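Core protein P7 (Pseudomonas phage phi12, PDB 2Q82) is a core protein of the phage that probably serves, as P7 does in related cystoviruses, in capsid assembly and packaging of the double-stranded RNA genome. Local coordinates at residues M29-D34 against P92-S97; V43-T48 against V60-D65; I85-D90 against L107-M112. One frame throughout, in Å; residues are numbered along the deposited sequence.

Contact 1 of 3, residues M29-D34 against P92-S97; sequences MSHNGD and PGQQPS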
loop_
_atom_site.group_PDB
_atom_site.type_symbol
_atom_site.label_atom_id
_atom_site.label_comp_id
_atom_site.label_asym_id
_atom_site.label_seq_id
_atom_site.Cartn_x
_atom_site.Cartn_y
_atom_site.Cartn_z
HETATM N N MSE A 29 4.309 8.863 11.715
HETATM C CA MSE A 29 5.148 9.253 12.827
HETATM C C MSE A 29 6.394 8.392 13.059
HETATM O O MSE A 29 6.283 7.192 13.295
HETATM C CB MSE A 29 4.279 9.262 14.085
HETATM C CG MSE A 29 5.019 9.439 15.378
HETATM SE SE MSE A 29 3.922 8.985 16.939
HETATM C CE MSE A 29 5.276 9.427 18.276
ATOM N N SER A 30 7.570 9.021 12.998
ATOM C CA SER A 30 8.829 8.329 13.241
ATOM C C SER A 30 8.960 8.114 14.738
ATOM O O SER A 30 9.021 9.079 15.507
ATOM C CB SER A 30 10.013 9.145 12.765
ATOM O OG SER A 30 11.223 8.492 13.112
ATOM N N HIS A 31 9.044 6.853 15.147
ATOM C CA HIS A 31 9.093 6.564 16.565
ATOM C C HIS A 31 9.367 5.100 16.905
ATOM O O HIS A 31 8.758 4.199 16.335
ATOM C CB HIS A 31 7.755 6.987 17.160
ATOM C CG HIS A 31 7.576 6.631 18.596
ATOM N ND1 HIS A 31 8.181 7.340 19.624
ATOM C CD2 HIS A 31 6.843 5.674 19.196
ATOM C CE1 HIS A 31 7.818 6.830 20.777
ATOM N NE2 HIS A 31 7.002 5.808 20.553
ATOM N N ASN A 32 10.293 4.888 17.837
ATOM C CA ASN A 32 10.640 3.552 18.320
ATOM C C ASN A 32 10.155 3.499 19.743
ATOM O O ASN A 32 10.359 4.450 20.489
ATOM C CB ASN A 32 12.146 3.335 18.361
ATOM C CG ASN A 32 12.731 3.105 17.007
ATOM O OD1 ASN A 32 12.254 2.259 16.257
ATOM N ND2 ASN A 32 13.776 3.844 16.682
ATOM N N GLY A 33 9.540 2.399 20.146
ATOM C CA GLY A 33 9.069 2.328 21.512
ATOM C C GLY A 33 7.576 2.157 21.543
ATOM O O GLY A 33 6.961 1.939 20.507
ATOM N N ASP A 34 6.980 2.251 22.725
ATOM C CA ASP A 34 5.537 2.080 22.824
ATOM C C ASP A 34 4.848 3.217 22.116
ATOM O O ASP A 34 5.308 4.350 22.134
ATOM C CB ASP A 34 5.062 2.094 24.269
ATOM C CG ASP A 34 5.852 1.175 25.149
ATOM O OD1 ASP A 34 5.759 -0.055 24.970
ATOM O OD2 ASP A 34 6.573 1.701 26.022
ATOM N N PRO A 92 3.990 14.314 21.945
ATOM C CA PRO A 92 4.570 14.129 23.275
ATOM C C PRO A 92 5.060 12.733 23.509
ATOM O O PRO A 92 4.313 11.792 23.322
ATOM C CB PRO A 92 3.432 14.514 24.217
ATOM C CG PRO A 92 2.527 15.281 23.426
ATOM C CD PRO A 92 2.618 14.835 22.017
ATOM N N GLY A 93 6.329 12.602 23.904
ATOM C CA GLY A 93 6.890 11.288 24.170
ATOM C C GLY A 93 7.531 10.651 22.954
ATOM O O GLY A 93 8.083 9.561 23.040
ATOM N N GLN A 94 7.467 11.329 21.816
ATOM C CA GLN A 94 8.044 10.793 20.592
ATOM C C GLN A 94 9.553 10.545 20.690
ATOM O O GLN A 94 10.297 11.398 21.160
ATOM C CB GLN A 94 7.738 11.740 19.435
ATOM C CG GLN A 94 8.223 11.271 18.078
ATOM C CD GLN A 94 7.681 12.142 16.956
ATOM O OE1 GLN A 94 7.055 13.173 17.209
ATOM N NE2 GLN A 94 7.916 11.735 15.718
ATOM N N GLN A 95 9.986 9.362 20.250
ATOM C CA GLN A 95 11.403 8.972 20.236
ATOM C C GLN A 95 11.705 8.550 18.816
ATOM O O GLN A 95 11.678 7.365 18.488
ATOM C CB GLN A 95 11.674 7.779 21.124
ATOM C CG GLN A 95 11.172 7.950 22.504
ATOM C CD GLN A 95 11.631 6.840 23.397
ATOM O OE1 GLN A 95 11.181 5.697 23.278
ATOM N NE2 GLN A 95 12.552 7.158 24.296
ATOM N N PRO A 96 12.003 9.524 17.960
ATOM C CA PRO A 96 12.311 9.312 16.553
ATOM C C PRO A 96 13.368 8.299 16.203
ATOM O O PRO A 96 14.413 8.188 16.855
ATOM C CB PRO A 96 12.732 10.688 16.066
ATOM C CG PRO A 96 12.052 11.611 16.971
ATOM C CD PRO A 96 12.118 10.945 18.312
ATOM N N SER A 97 13.084 7.595 15.117
ATOM C CA SER A 97 13.998 6.622 14.565
ATOM C C SER A 97 14.810 7.402 13.557
ATOM O O SER A 97 14.259 8.008 12.640
ATOM C CB SER A 97 13.251 5.514 13.840
ATOM O OG SER A 97 14.077 4.952 12.833
HETATM O O HOH W 1 8.019 11.674 12.342
HETATM O O HOH W 2 15.043 6.134 18.706
#
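His31 meets the backbone of Gln95 through the edge of its imidazole: Gln95 N donates to His31 ND1 at 2.8 Å, the bond nearly straight (168°) and lying in the ring plane. Asn32 N returns a bond to Gln95 O at 2.9 Å, so both polar backbone atoms of Gln95 are engaged by His31 and Asn32. One residue back, Gln94 NE2 donates to Ser30 O across 2.9 Å. Gln94 reaches it because CG stands anti to the backbone N (chi1 -177°) and the chain runs extended beyond, meeting selenomethionine Met29 tip to tip, with Met29 CE 3.5 Å from Gln94 CG. Past Pro96 in the chain, Ser30 OG accepts from Ser97 N at 2.9 Å, while the side-chain amide of Asn32 lies against Ser97 CB, with ND2 3.3 Å away.

A second shell fixes these groups. His31 NE2 donates to Asp34 O at 2.7 Å, approaching from above the carbonyl plane, and, with the bond at ND1, helps hold the ring's rotation. The carboxamide of Gln94 is oriented by Val91 N, which bonds to OE1. Ser30 OG also bonds to Asp101 OD1, and Asn32 OD1 takes the N-H of Asp65. Ser97 caps helix 98-103 by way of Val100 N, its OG bonding to Asp65 as well.

With ND1 accepting and NE2 donating, the imidazole is read as the neutral tautomer protonated on NE2; a second proton would have to displace the bond from Gln95, which would be expected to lower the ring's basicity.

Contact 2 of 3, residues V43-T48 against V60-D65; sequences VMRVTT and VAVLGD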
loop_
_atom_site.group_PDB
_atom_site.type_symbol
_atom_site.label_atom_id
_atom_site.label_comp_id
_atom_site.label_asym_id
_atom_site.label_seq_id
_atom_site.Cartn_x
_atom_site.Cartn_y
_atom_site.Cartn_z
ATOM N N VAL A 43 -4.128 5.145 16.565
ATOM C CA VAL A 43 -2.686 5.101 16.497
ATOM C C VAL A 43 -2.205 3.676 16.351
ATOM O O VAL A 43 -2.699 2.782 17.027
ATOM C CB VAL A 43 -2.095 5.733 17.735
ATOM C CG1 VAL A 43 -0.597 5.556 17.754
ATOM C CG2 VAL A 43 -2.461 7.200 17.752
HETATM N N MSE A 44 -1.218 3.450 15.502
HETATM C CA MSE A 44 -0.845 2.077 15.314
HETATM C C MSE A 44 0.516 1.856 14.690
HETATM O O MSE A 44 0.836 2.448 13.662
HETATM C CB MSE A 44 -1.925 1.446 14.456
HETATM C CG MSE A 44 -1.792 -0.013 14.248
HETATM SE SE MSE A 44 -2.717 -1.197 15.505
HETATM C CE MSE A 44 -3.454 -0.024 16.878
ATOM N N ARG A 45 1.319 0.999 15.308
ATOM C CA ARG A 45 2.623 0.728 14.742
ATOM C C ARG A 45 2.450 -0.168 13.511
ATOM O O ARG A 45 1.704 -1.148 13.541
ATOM C CB ARG A 45 3.539 0.045 15.751
ATOM C CG ARG A 45 4.907 -0.254 15.176
ATOM C CD ARG A 45 5.883 -0.697 16.232
ATOM N NE ARG A 45 6.216 0.365 17.175
ATOM C CZ ARG A 45 6.945 1.438 16.883
ATOM N NH1 ARG A 45 7.428 1.618 15.665
ATOM N NH2 ARG A 45 7.212 2.330 17.823
ATOM N N VAL A 46 3.130 0.179 12.426
ATOM C CA VAL A 46 3.036 -0.601 11.202
ATOM C C VAL A 46 4.367 -0.705 10.494
ATOM O O VAL A 46 5.282 0.071 10.742
ATOM C CB VAL A 46 2.061 0.005 10.174
ATOM C CG1 VAL A 46 0.689 0.158 10.769
ATOM C CG2 VAL A 46 2.592 1.352 9.683
ATOM N N THR A 47 4.456 -1.675 9.589
ATOM C CA THR A 47 5.661 -1.843 8.799
ATOM C C THR A 47 5.285 -2.083 7.349
ATOM O O THR A 47 6.158 -2.201 6.512
ATOM C CB THR A 47 6.525 -3.049 9.231
ATOM O OG1 THR A 47 5.787 -4.261 9.040
ATOM C CG2 THR A 47 6.959 -2.913 10.676
ATOM N N THR A 48 3.997 -2.175 7.049
ATOM C CA THR A 48 3.607 -2.386 5.658
ATOM C C THR A 48 2.488 -1.442 5.276
ATOM O O THR A 48 1.784 -0.928 6.138
ATOM C CB THR A 48 3.095 -3.798 5.389
ATOM O OG1 THR A 48 1.777 -3.925 5.928
ATOM C CG2 THR A 48 4.014 -4.827 6.012
ATOM N N VAL A 60 -2.815 7.609 12.745
ATOM C CA VAL A 60 -1.400 7.937 12.822
ATOM C C VAL A 60 -0.696 6.586 12.712
ATOM O O VAL A 60 -0.881 5.710 13.550
ATOM C CB VAL A 60 -0.988 8.588 14.137
ATOM C CG1 VAL A 60 0.530 8.730 14.187
ATOM C CG2 VAL A 60 -1.638 9.954 14.253
ATOM N N ALA A 61 0.072 6.409 11.644
ATOM C CA ALA A 61 0.824 5.186 11.453
ATOM C C ALA A 61 2.190 5.469 12.051
ATOM O O ALA A 61 2.844 6.444 11.685
ATOM C CB ALA A 61 0.958 4.860 9.980
ATOM N N VAL A 62 2.602 4.608 12.977
ATOM C CA VAL A 62 3.871 4.751 13.662
ATOM C C VAL A 62 4.931 3.861 13.050
ATOM O O VAL A 62 4.778 2.639 12.993
ATOM C CB VAL A 62 3.726 4.404 15.144
ATOM C CG1 VAL A 62 5.022 4.706 15.883
ATOM C CG2 VAL A 62 2.573 5.187 15.740
ATOM N N LEU A 63 6.010 4.494 12.613
ATOM C CA LEU A 63 7.106 3.786 12.002
ATOM C C LEU A 63 8.396 3.867 12.763
ATOM O O LEU A 63 8.865 4.945 13.096
ATOM C CB LEU A 63 7.360 4.362 10.597
ATOM C CG LEU A 63 6.423 3.849 9.494
ATOM C CD1 LEU A 63 5.057 4.248 9.770
ATOM C CD2 LEU A 63 6.827 4.382 8.177
ATOM N N GLY A 64 8.962 2.708 13.058
ATOM C CA GLY A 64 10.251 2.666 13.729
ATOM C C GLY A 64 11.262 1.974 12.829
ATOM O O GLY A 64 11.034 1.740 11.640
ATOM N N ASP A 65 12.402 1.636 13.405
ATOM C CA ASP A 65 13.454 0.980 12.666
ATOM C C ASP A 65 13.000 -0.227 11.913
ATOM O O ASP A 65 13.558 -0.536 10.876
ATOM C CB ASP A 65 14.536 0.562 13.628
ATOM C CG ASP A 65 15.407 1.708 14.012
ATOM O OD1 ASP A 65 14.937 2.830 14.191
ATOM O OD2 ASP A 65 16.605 1.506 14.157
HETATM O O HOH W 3 7.187 0.303 12.978
#
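Val43 and Val62 meet on the sheet face that also carries Val60 and Arg45. The two branches of Val43 divide the work: CG2 lies alongside Val60, 4.1 Å from its CB, and only CG1 reaches forward, to Val62 CG2 at 3.8 Å. The other branch of Val62 is a bump against Arg45. Its CG1 rises under one face of the Arg45 guanidinium, 3.8 Å from NH2. Arg45 makes this roof by leaving the backbone extended and then bending: chi3 (-67°) turns NE back, and chi4 (-70°) brings CZ over Val62 CG1. The edge of the guanidinium comes close to Gly64, where NH1 is 3.2 Å from the backbone N. Both are donors and do not bond; the lack of a side chain on Gly64 leaves room for NH1. NH2 donates to the carbonyls of Gly33 and His31.

Beyond Arg45, Val46 places CG2 in the crowded position between backbone N and carbonyl carbon, and this methyl fits the hollow between Ala61 CB (3.9 Å) and Leu63 CD1 (3.8 Å). Leu70 of helix 68-76 packs on both Val46 and Leu63.

The backbones keep this register. Met44 uses both its backbone polar atoms, N donating to Val60 O and O accepting from Val62 N at 2.9 Å, and Val46 N then bonds to Val62 O at 3.0 Å. Farther on, a water accepts from Gly64 N and can donate to Val46 O. Parallel neighbours 42-45 and 59-63, connected through the short helix 49-52, have the layout of a beta-alpha-beta crossover in a parallel alpha/beta sheet.

Contact 3 of 3, residues I85-D90 against L107-M112; sequences IIRVVD and LHEVSM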
loop_
_atom_site.group_PDB
_atom_site.type_symbol
_atom_site.label_atom_id
_atom_site.label_comp_id
_atom_site.label_asym_id
_atom_site.label_seq_id
_atom_site.Cartn_x
_atom_site.Cartn_y
_atom_site.Cartn_z
ATOM N N ILE A 85 0.722 11.653 2.390
ATOM C CA ILE A 85 1.388 11.339 3.635
ATOM C C ILE A 85 1.847 12.618 4.277
ATOM O O ILE A 85 2.427 13.484 3.648
ATOM C CB ILE A 85 2.620 10.493 3.388
ATOM C CG1 ILE A 85 2.202 9.181 2.748
ATOM C CG2 ILE A 85 3.387 10.274 4.676
ATOM C CD1 ILE A 85 2.100 9.267 1.325
ATOM N N ILE A 86 1.580 12.721 5.577
ATOM C CA ILE A 86 1.976 13.888 6.308
ATOM C C ILE A 86 2.888 13.403 7.415
ATOM O O ILE A 86 2.474 12.600 8.252
ATOM C CB ILE A 86 0.764 14.559 6.937
ATOM C CG1 ILE A 86 -0.090 15.235 5.861
ATOM C CG2 ILE A 86 1.220 15.537 7.970
ATOM C CD1 ILE A 86 -1.490 15.629 6.318
ATOM N N ARG A 87 4.117 13.895 7.436
ATOM C CA ARG A 87 5.058 13.486 8.461
ATOM C C ARG A 87 4.863 14.324 9.714
ATOM O O ARG A 87 4.974 15.547 9.666
ATOM C CB ARG A 87 6.462 13.664 7.941
ATOM C CG ARG A 87 7.525 13.371 8.938
ATOM C CD ARG A 87 8.846 13.617 8.280
ATOM N NE ARG A 87 9.925 13.560 9.243
ATOM C CZ ARG A 87 11.152 13.998 9.005
ATOM N NH1 ARG A 87 11.460 14.528 7.831
ATOM N NH2 ARG A 87 12.071 13.916 9.953
ATOM N N VAL A 88 4.582 13.675 10.839
ATOM C CA VAL A 88 4.365 14.442 12.052
ATOM C C VAL A 88 5.424 14.345 13.122
ATOM O O VAL A 88 6.033 13.302 13.360
ATOM C CB VAL A 88 3.015 14.122 12.706
ATOM C CG1 VAL A 88 1.902 14.432 11.744
ATOM C CG2 VAL A 88 2.967 12.672 13.146
ATOM N N VAL A 89 5.610 15.476 13.777
ATOM C CA VAL A 89 6.563 15.591 14.848
ATOM C C VAL A 89 5.939 16.298 16.034
ATOM O O VAL A 89 4.797 16.734 15.991
ATOM C CB VAL A 89 7.805 16.367 14.411
ATOM C CG1 VAL A 89 8.569 15.557 13.379
ATOM C CG2 VAL A 89 7.409 17.730 13.851
ATOM N N ASP A 90 6.731 16.407 17.087
ATOM C CA ASP A 90 6.332 17.057 18.312
ATOM C C ASP A 90 5.222 16.325 19.015
ATOM O O ASP A 90 4.425 16.937 19.714
ATOM C CB ASP A 90 5.897 18.498 18.060
ATOM C CG ASP A 90 7.035 19.373 17.590
ATOM O OD1 ASP A 90 8.201 19.073 17.929
ATOM O OD2 ASP A 90 6.761 20.371 16.897
ATOM N N LEU A 107 9.998 14.733 3.152
ATOM C CA LEU A 107 8.702 15.158 3.659
ATOM C C LEU A 107 8.885 16.211 4.711
ATOM O O LEU A 107 9.702 16.076 5.616
ATOM C CB LEU A 107 7.922 14.012 4.286
ATOM C CG LEU A 107 7.286 13.027 3.332
ATOM C CD1 LEU A 107 8.314 12.571 2.321
ATOM C CD2 LEU A 107 6.739 11.854 4.109
ATOM N N HIS A 108 8.088 17.252 4.564
ATOM C CA HIS A 108 8.074 18.392 5.457
ATOM C C HIS A 108 7.457 17.990 6.798
ATOM O O HIS A 108 6.352 17.463 6.849
ATOM C CB HIS A 108 7.257 19.485 4.782
ATOM C CG HIS A 108 7.299 20.804 5.470
ATOM N ND1 HIS A 108 6.933 21.978 4.832
ATOM C CD2 HIS A 108 7.615 21.162 6.737
ATOM C CE1 HIS A 108 7.022 22.983 5.670
ATOM N NE2 HIS A 108 7.437 22.515 6.842
ATOM N N GLU A 109 8.202 18.236 7.874
ATOM C CA GLU A 109 7.765 17.921 9.228
ATOM C C GLU A 109 6.614 18.815 9.636
ATOM O O GLU A 109 6.708 20.034 9.538
ATOM C CB GLU A 109 8.890 18.150 10.226
ATOM C CG GLU A 109 10.123 17.328 9.989
ATOM C CD GLU A 109 11.171 17.543 11.058
ATOM O OE1 GLU A 109 10.791 17.790 12.222
ATOM O OE2 GLU A 109 12.372 17.448 10.737
ATOM N N VAL A 110 5.538 18.217 10.120
ATOM C CA VAL A 110 4.410 19.003 10.545
ATOM C C VAL A 110 4.205 18.755 12.023
ATOM O O VAL A 110 4.294 17.621 12.480
ATOM C CB VAL A 110 3.181 18.613 9.766
ATOM C CG1 VAL A 110 1.955 19.226 10.383
ATOM C CG2 VAL A 110 3.351 19.062 8.332
ATOM N N SER A 111 3.944 19.813 12.777
ATOM C CA SER A 111 3.764 19.629 14.203
ATOM C C SER A 111 2.397 19.088 14.561
ATOM O O SER A 111 1.365 19.653 14.212
ATOM C CB SER A 111 4.029 20.919 14.973
ATOM O OG SER A 111 3.625 20.779 16.319
HETATM N N MSE A 112 2.405 17.969 15.271
HETATM C CA MSE A 112 1.167 17.342 15.676
HETATM C C MSE A 112 0.363 18.255 16.594
HETATM O O MSE A 112 -0.853 18.170 16.652
HETATM C CB MSE A 112 1.438 16.044 16.407
HETATM C CG MSE A 112 0.167 15.268 16.713
HETATM SE SE MSE A 112 -0.440 14.305 15.115
HETATM C CE MSE A 112 -2.395 14.389 15.257
#
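With CG anti to the backbone N (chi1 176°) and its chain extended as far as NE, Arg87 reaches past Leu107 to lie side by side with Glu109, whose CG is turned anti to its own carbonyl carbon (chi1 -60°). Glu109 CG thereby sits over the centre of the guanidinium, 3.6 Å above its plane. The carboxylate is less well placed: Glu109 OE2 is 3.6 Å from Arg87 NH2, a long salt bridge of charges alone at which no N-H points. The directed bond goes instead from Arg87 NH1 to Leu107 O, at 3.2 Å and somewhat bent. Val89 CG1 touches Glu109 OE1 at 3.4 Å, the two side chains at about a right angle. Ile85 CG2 packs on Leu107 CD2 at 3.7 Å.

The backbones pair as parallel strands: Arg87 O accepts from Val110 N, and Val110 O from Val89 N. The series ends with Met112 N, in the first turn of helix 112-127, donating almost straight to Val89 O at 2.8 Å. Strands 84-89 and 109-111, with helix 98-103 between them, form a beta-alpha-beta unit at one margin of the parallel sheet.

In the fold
Contacts 2 and 3 lie within one five-stranded parallel sheet and pair strands at its two margins; strand 25-30 stands between them, and they do not touch each other. Contact 2 is the buried one, mainly valines and backbone ladder, whereas contact 3 is partly buried and adds charged side chains. Contact 1 only reaches the sheet, joining the end of its central strand to a loop; it is partly buried, with exposed loop residues, and its chemistry is mainly polar, side chains bonding to backbone. It touches both others, through polar bonds to contact 2 and packing on contact 3. Along the chain contact 2 nests inside contact 1, while contacts 1 and 3 alternate.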